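Local structure of diaminopimelate decarboxylase (Methanocaldococcus jannaschii, 1TUF) at residues G355-S360 against N396-P401; R400-L405 against R415-Y420. The protein catalyses the pyridoxal phosphate-dependent decarboxylation of meso-diaminopimelate to L-lysine, the last step of lysine biosynthesis by the diaminopimelate pathway. All blocks are in the same frame, centred on the assembly; numbering follows the deposited sequence.

Interaction 1 of 2, residues G355-S360 against N396-P401. With AZ1 (azelaic acid), chain D.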
loop_
_atom_site.group_PDB
_atom_site.type_symbol
_atom_site.label_atom_id
_atom_site.label_comp_id
_atom_site.label_asym_id
_atom_site.label_seq_id
_atom_site.Cartn_x
_atom_site.Cartn_y
_atom_site.Cartn_z
ATOM N N GLY A 355 -12.855 -3.456 7.344
ATOM C CA GLY A 355 -13.256 -2.491 6.334
ATOM C C GLY A 355 -14.137 -3.137 5.280
ATOM O O GLY A 355 -14.591 -4.268 5.450
ATOM N N GLY A 356 -14.372 -2.428 4.181
ATOM C CA GLY A 356 -15.212 -2.969 3.124
ATOM C C GLY A 356 -14.475 -3.492 1.904
ATOM O O GLY A 356 -15.106 -3.779 0.885
ATOM N N LEU A 357 -13.153 -3.619 1.990
ATOM C CA LEU A 357 -12.382 -4.116 0.854
ATOM C C LEU A 357 -12.414 -5.624 0.754
ATOM O O LEU A 357 -12.388 -6.328 1.762
ATOM C CB LEU A 357 -10.922 -3.671 0.934
ATOM C CG LEU A 357 -10.606 -2.179 0.855
ATOM C CD1 LEU A 357 -9.216 -1.989 0.273
ATOM C CD2 LEU A 357 -11.617 -1.492 -0.029
ATOM N N CYS A 358 -12.455 -6.121 -0.477
ATOM C CA CYS A 358 -12.487 -7.558 -0.709
ATOM C C CYS A 358 -11.118 -8.180 -0.570
ATOM O O CYS A 358 -10.611 -8.821 -1.488
ATOM C CB CYS A 358 -13.056 -7.863 -2.084
ATOM S SG CYS A 358 -14.690 -8.580 -1.963
ATOM N N GLU A 359 -10.538 -7.994 0.609
ATOM C CA GLU A 359 -9.217 -8.498 0.921
ATOM C C GLU A 359 -9.316 -9.006 2.349
ATOM O O GLU A 359 -9.731 -8.275 3.237
ATOM C CB GLU A 359 -8.226 -7.341 0.818
ATOM C CG GLU A 359 -6.769 -7.708 0.878
ATOM C CD GLU A 359 -6.343 -8.644 -0.236
ATOM O OE1 GLU A 359 -6.618 -8.345 -1.421
ATOM O OE2 GLU A 359 -5.724 -9.679 0.077
ATOM N N SER A 360 -8.956 -10.264 2.568
ATOM C CA SER A 360 -9.038 -10.842 3.899
ATOM C C SER A 360 -8.252 -10.069 4.965
ATOM O O SER A 360 -8.688 -9.963 6.111
ATOM C CB SER A 360 -8.564 -12.294 3.859
ATOM O OG SER A 360 -7.244 -12.374 3.357
ATOM N N ASN A 396 -9.238 -1.379 -4.649
ATOM C CA ASN A 396 -10.671 -1.681 -4.741
ATOM C C ASN A 396 -11.401 -0.451 -5.254
ATOM O O ASN A 396 -12.551 -0.217 -4.882
ATOM C CB ASN A 396 -11.275 -2.045 -3.391
ATOM C CG ASN A 396 -10.967 -3.466 -2.966
ATOM O OD1 ASN A 396 -11.794 -4.122 -2.325
ATOM N ND2 ASN A 396 -9.776 -3.943 -3.297
ATOM N N ALA A 397 -10.730 0.330 -6.104
ATOM C CA ALA A 397 -11.297 1.561 -6.655
ATOM C C ALA A 397 -12.040 2.399 -5.606
ATOM O O ALA A 397 -13.238 2.673 -5.739
ATOM C CB ALA A 397 -12.221 1.239 -7.818
ATOM N N ARG A 398 -11.317 2.787 -4.561
ATOM C CA ARG A 398 -11.857 3.612 -3.482
ATOM C C ARG A 398 -11.018 4.886 -3.384
ATOM O O ARG A 398 -9.791 4.828 -3.409
ATOM C CB ARG A 398 -11.798 2.861 -2.151
ATOM C CG ARG A 398 -12.967 1.919 -1.881
ATOM C CD ARG A 398 -12.820 1.319 -0.478
ATOM N NE ARG A 398 -14.084 0.859 0.108
ATOM C CZ ARG A 398 -14.777 -0.202 -0.305
ATOM N NH1 ARG A 398 -14.339 -0.935 -1.323
ATOM N NH2 ARG A 398 -15.903 -0.540 0.310
ATOM N N GLY A 399 -11.673 6.036 -3.287
ATOM C CA GLY A 399 -10.928 7.278 -3.200
ATOM C C GLY A 399 -10.296 7.457 -1.833
ATOM O O GLY A 399 -10.739 6.853 -0.860
ATOM N N ARG A 400 -9.245 8.266 -1.751
ATOM C CA ARG A 400 -8.613 8.504 -0.465
ATOM C C ARG A 400 -9.510 9.414 0.359
ATOM O O ARG A 400 -10.155 10.328 -0.169
ATOM C CB ARG A 400 -7.233 9.119 -0.645
ATOM C CG ARG A 400 -6.193 8.095 -1.049
ATOM C CD ARG A 400 -5.661 8.411 -2.416
ATOM N NE ARG A 400 -4.324 8.971 -2.360
ATOM C CZ ARG A 400 -3.765 9.648 -3.355
ATOM N NH1 ARG A 400 -4.438 9.853 -4.475
ATOM N NH2 ARG A 400 -2.529 10.109 -3.237
ATOM N N PRO A 401 -9.548 9.183 1.676
ATOM C CA PRO A 401 -10.360 9.936 2.634
ATOM C C PRO A 401 -10.064 11.421 2.814
ATOM O O PRO A 401 -9.004 11.924 2.443
ATOM C CB PRO A 401 -10.157 9.160 3.928
ATOM C CG PRO A 401 -8.732 8.742 3.811
ATOM C CD PRO A 401 -8.611 8.286 2.377
HETATM C C AZ1 D . -8.777 -12.458 -0.971
HETATM C C2 AZ1 D . -7.560 -11.787 -1.635
HETATM C C3 AZ1 D . -6.108 -11.885 -2.167
HETATM C C4 AZ1 D . -5.184 -10.843 -2.832
HETATM C C5 AZ1 D . -3.656 -10.784 -2.633
HETATM C C6 AZ1 D . -2.849 -9.962 -3.660
HETATM C C7 AZ1 D . -1.419 -10.147 -4.204
HETATM C C8 AZ1 D . -0.330 -10.973 -3.513
HETATM C C9 AZ1 D . -0.228 -12.471 -3.860
HETATM O OXT AZ1 D . -9.917 -11.779 -0.726
HETATM O O AZ1 D . -8.717 -13.641 -0.657
HETATM O O2 AZ1 D . -0.453 -13.423 -2.866
HETATM O OXT2 AZ1 D . 0.070 -12.765 -5.040
#
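The active-site loop 355-360 meets Asn396 and Arg398, of the loop leading into strand 402-407, through Gly356, Leu357 and Cys358. Both loops belong to the beta domain of this fold-type III decarboxylase. Cys358 is the predicted proton donor, and it sits at the centre of an inverse gamma turn. The one hydrogen bond across the contact runs from Cys358 N to Asn396 OD1, 2.8 Å long with an N-H...O angle of 155°. The donor lies in the carbonyl plane of the amide, and the C=O...N angle is 152°. Asn396 reaches it with CG anti to its own carbonyl carbon (chi1 -78°), its CB directed at the other loop. The amide thus fixes the backbone N of the cysteine, while the cysteine side chain packs on the pyridoxal-lysine of the second subunit. Leu357 fills the space beside this bond. Its CB lies 3.4 Å from Asn396 OD1, and its CD1 approaches the amide at CG and ND2. The other methyl, CD2, lies over one face of the Arg398 guanidinium, close to CD and NH1. Gly356 C lies over the same face. Arg398 NH1 is buried here with no polar partner in the model. Lys179 and Asn113 of the second subunit both hydrogen-bond to Gly355 O, and Ser91 of that subunit binds Asn396 O, so the contact is part of the dimer interface. Azelaic acid lies beyond Cys358, near Glu359. Its closest approach is AZ1 OXT to Cys358 O, 3.1 Å. Its chain passes the carboxylate of Glu359, an inferred substrate-binding residue whose OE1 is hydrogen-bonded to Tyr395 OH. Glu359 OE2 comes 3.2 Å from AZ1 C3.

Interaction 2 of 2, residues R400-L405 against R415-Y420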
loop_
_atom_site.group_PDB
_atom_site.type_symbol
_atom_site.label_atom_id
_atom_site.label_comp_id
_atom_site.label_asym_id
_atom_site.label_seq_id
_atom_site.Cartn_x
_atom_site.Cartn_y
_atom_site.Cartn_z
ATOM N N ARG A 400 -9.245 8.266 -1.751
ATOM C CA ARG A 400 -8.613 8.504 -0.465
ATOM C C ARG A 400 -9.510 9.414 0.359
ATOM O O ARG A 400 -10.155 10.328 -0.169
ATOM C CB ARG A 400 -7.233 9.119 -0.645
ATOM C CG ARG A 400 -6.193 8.095 -1.049
ATOM C CD ARG A 400 -5.661 8.411 -2.416
ATOM N NE ARG A 400 -4.324 8.971 -2.360
ATOM C CZ ARG A 400 -3.765 9.648 -3.355
ATOM N NH1 ARG A 400 -4.438 9.853 -4.475
ATOM N NH2 ARG A 400 -2.529 10.109 -3.237
ATOM N N PRO A 401 -9.548 9.183 1.676
ATOM C CA PRO A 401 -10.360 9.936 2.634
ATOM C C PRO A 401 -10.064 11.421 2.814
ATOM O O PRO A 401 -9.004 11.924 2.443
ATOM C CB PRO A 401 -10.157 9.160 3.928
ATOM C CG PRO A 401 -8.732 8.742 3.811
ATOM C CD PRO A 401 -8.611 8.286 2.377
ATOM N N ARG A 402 -11.037 12.103 3.408
ATOM C CA ARG A 402 -10.946 13.517 3.713
ATOM C C ARG A 402 -10.096 13.666 4.972
ATOM O O ARG A 402 -9.979 12.725 5.768
ATOM C CB ARG A 402 -12.338 14.078 4.001
ATOM C CG ARG A 402 -12.874 15.020 2.954
ATOM C CD ARG A 402 -14.244 15.495 3.352
ATOM N NE ARG A 402 -14.692 16.607 2.526
ATOM C CZ ARG A 402 -15.820 17.279 2.730
ATOM N NH1 ARG A 402 -16.621 16.947 3.738
ATOM N NH2 ARG A 402 -16.140 18.290 1.927
ATOM N N MET A 403 -9.511 14.847 5.154
ATOM C CA MET A 403 -8.707 15.124 6.337
ATOM C C MET A 403 -9.016 16.506 6.884
ATOM O O MET A 403 -9.048 17.489 6.140
ATOM C CB MET A 403 -7.207 15.048 6.037
ATOM C CG MET A 403 -6.656 13.668 5.771
ATOM S SD MET A 403 -4.989 13.479 6.470
ATOM C CE MET A 403 -4.049 14.694 5.515
ATOM N N VAL A 404 -9.248 16.572 8.192
ATOM C CA VAL A 404 -9.523 17.837 8.866
ATOM C C VAL A 404 -8.476 18.068 9.959
ATOM O O VAL A 404 -7.914 17.118 10.515
ATOM C CB VAL A 404 -10.962 17.868 9.488
ATOM C CG1 VAL A 404 -12.001 17.724 8.386
ATOM C CG2 VAL A 404 -11.133 16.775 10.543
ATOM N N LEU A 405 -8.191 19.338 10.229
ATOM C CA LEU A 405 -7.230 19.728 11.256
ATOM C C LEU A 405 -7.996 20.445 12.355
ATOM O O LEU A 405 -8.670 21.445 12.091
ATOM C CB LEU A 405 -6.182 20.690 10.690
ATOM C CG LEU A 405 -5.123 21.197 11.682
ATOM C CD1 LEU A 405 -4.205 20.043 12.050
ATOM C CD2 LEU A 405 -4.309 22.336 11.079
ATOM N N ARG A 415 -7.607 18.283 3.612
ATOM C CA ARG A 415 -7.505 17.357 2.482
ATOM C C ARG A 415 -8.900 17.001 1.994
ATOM O O ARG A 415 -9.728 16.517 2.773
ATOM C CB ARG A 415 -6.790 16.065 2.849
ATOM C CG ARG A 415 -6.567 15.207 1.619
ATOM C CD ARG A 415 -6.169 13.787 1.938
ATOM N NE ARG A 415 -6.153 12.985 0.723
ATOM C CZ ARG A 415 -5.121 12.900 -0.115
ATOM N NH1 ARG A 415 -4.000 13.563 0.131
ATOM N NH2 ARG A 415 -5.215 12.158 -1.213
ATOM N N GLU A 416 -9.157 17.227 0.710
ATOM C CA GLU A 416 -10.466 16.921 0.146
ATOM C C GLU A 416 -10.515 15.465 -0.325
ATOM O O GLU A 416 -9.508 14.930 -0.782
ATOM C CB GLU A 416 -10.758 17.879 -1.013
ATOM C CG GLU A 416 -12.136 17.744 -1.634
ATOM C CD GLU A 416 -13.259 17.785 -0.611
ATOM O OE1 GLU A 416 -13.488 16.757 0.059
ATOM O OE2 GLU A 416 -13.913 18.849 -0.474
ATOM N N ARG A 417 -11.673 14.816 -0.204
ATOM C CA ARG A 417 -11.776 13.424 -0.642
ATOM C C ARG A 417 -11.850 13.325 -2.156
ATOM O O ARG A 417 -12.200 14.289 -2.836
ATOM C CB ARG A 417 -12.994 12.726 -0.030
ATOM C CG ARG A 417 -14.337 13.325 -0.408
ATOM C CD ARG A 417 -15.451 12.304 -0.197
ATOM N NE ARG A 417 -15.522 11.844 1.188
ATOM C CZ ARG A 417 -16.111 12.516 2.175
ATOM N NH1 ARG A 417 -16.690 13.686 1.932
ATOM N NH2 ARG A 417 -16.110 12.020 3.410
ATOM N N GLU A 418 -11.500 12.155 -2.678
ATOM C CA GLU A 418 -11.525 11.918 -4.113
ATOM C C GLU A 418 -12.858 11.336 -4.568
ATOM O O GLU A 418 -13.431 10.466 -3.912
ATOM C CB GLU A 418 -10.400 10.963 -4.502
ATOM C CG GLU A 418 -9.003 11.522 -4.285
ATOM C CD GLU A 418 -7.928 10.507 -4.605
ATOM O OE1 GLU A 418 -7.967 9.401 -4.024
ATOM O OE2 GLU A 418 -7.045 10.815 -5.439
ATOM N N THR A 419 -13.348 11.829 -5.697
ATOM C CA THR A 419 -14.609 11.365 -6.257
ATOM C C THR A 419 -14.314 10.239 -7.236
ATOM O O THR A 419 -13.145 9.922 -7.484
ATOM C CB THR A 419 -15.272 12.472 -7.029
ATOM O OG1 THR A 419 -14.474 12.760 -8.183
ATOM C CG2 THR A 419 -15.373 13.726 -6.171
ATOM N N TYR A 420 -15.371 9.641 -7.796
ATOM C CA TYR A 420 -15.209 8.564 -8.770
ATOM C C TYR A 420 -14.473 9.106 -9.998
ATOM O O TYR A 420 -13.726 8.379 -10.660
ATOM C CB TYR A 420 -16.568 7.978 -9.205
ATOM C CG TYR A 420 -17.344 7.251 -8.117
ATOM C CD1 TYR A 420 -16.675 6.556 -7.112
ATOM C CD2 TYR A 420 -18.749 7.277 -8.088
ATOM C CE1 TYR A 420 -17.368 5.912 -6.097
ATOM C CE2 TYR A 420 -19.467 6.627 -7.067
ATOM C CZ TYR A 420 -18.762 5.947 -6.070
ATOM O OH TYR A 420 -19.424 5.311 -5.029
HETATM O O HOH W 1 -8.305 12.384 -1.068
HETATM O O HOH W 2 -13.752 10.575 2.953
#
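Met403 and Arg415 form an antiparallel hydrogen-bonded pair at the end of a beta hairpin. Met403 N gives a bond to Arg415 O (2.9 Å), and Arg415 N returns one to Met403 O (3.0 Å). Their side chains share one face of the sheet, and this buried carbon packing is the tight part: the CB atoms are 3.4 Å apart. Arg415 has CG anti to the backbone N (chi1 -174°). Its extended chain passes Pro401 O and brings NH2 over one face of the Arg400 guanidinium. Two positive groups meet there, and the Glu418 carboxylate beside Arg400 probably offsets the charge. Past the pair regular strand pairing ends, and water 1 bridges Arg400 O, Arg415 NE and Glu416 O. Glu418 OE1 takes Arg400 N through its anti lone pair (2.8 Å), and OE2 forms a salt bridge with NH1, its hydrogen bond weak.

The rim at Glu416 and Arg417 is polar and watered: water 2 binds Arg402 N and, weakly, Arg417 NH2. Arg402 and Glu416 form a salt bridge, their guanidinium and carboxylate planes nearly coplanar (22° apart). Glu416 OE1 accepts Arg402 NE (2.7 Å) and Arg417 N, which fixes the carboxylate. Arg417 lays its guanidinium face over Arg402 CG. Phe28 O, at the end of helix 21-28, binds Arg402 NH1 and Arg417 NH2. Strand 402-407 runs between antiparallel strand 410-415 and parallel strand 32-36; segment 415-420 leads into helix 420-423.

Interactions 1 and 2 have centres 14 Å apart and follow each other along the chain. They share Arg400 and Pro401. The loop that meets the active-site segment 355-360 in interaction 1 runs straight into strand 402-407, whose start forms interaction 2. The two contacts touch directly, with Gly399 CA 3.7 Å from Glu418 OE1. Strands 348-354, 402-407 and 410-415 belong to the same mixed sheet. Both contacts also reach the second subunit. The segment 396-401 therefore links the loop of the predicted proton donor to the C-terminal hairpin, within a homodimer whose active site draws on both chains.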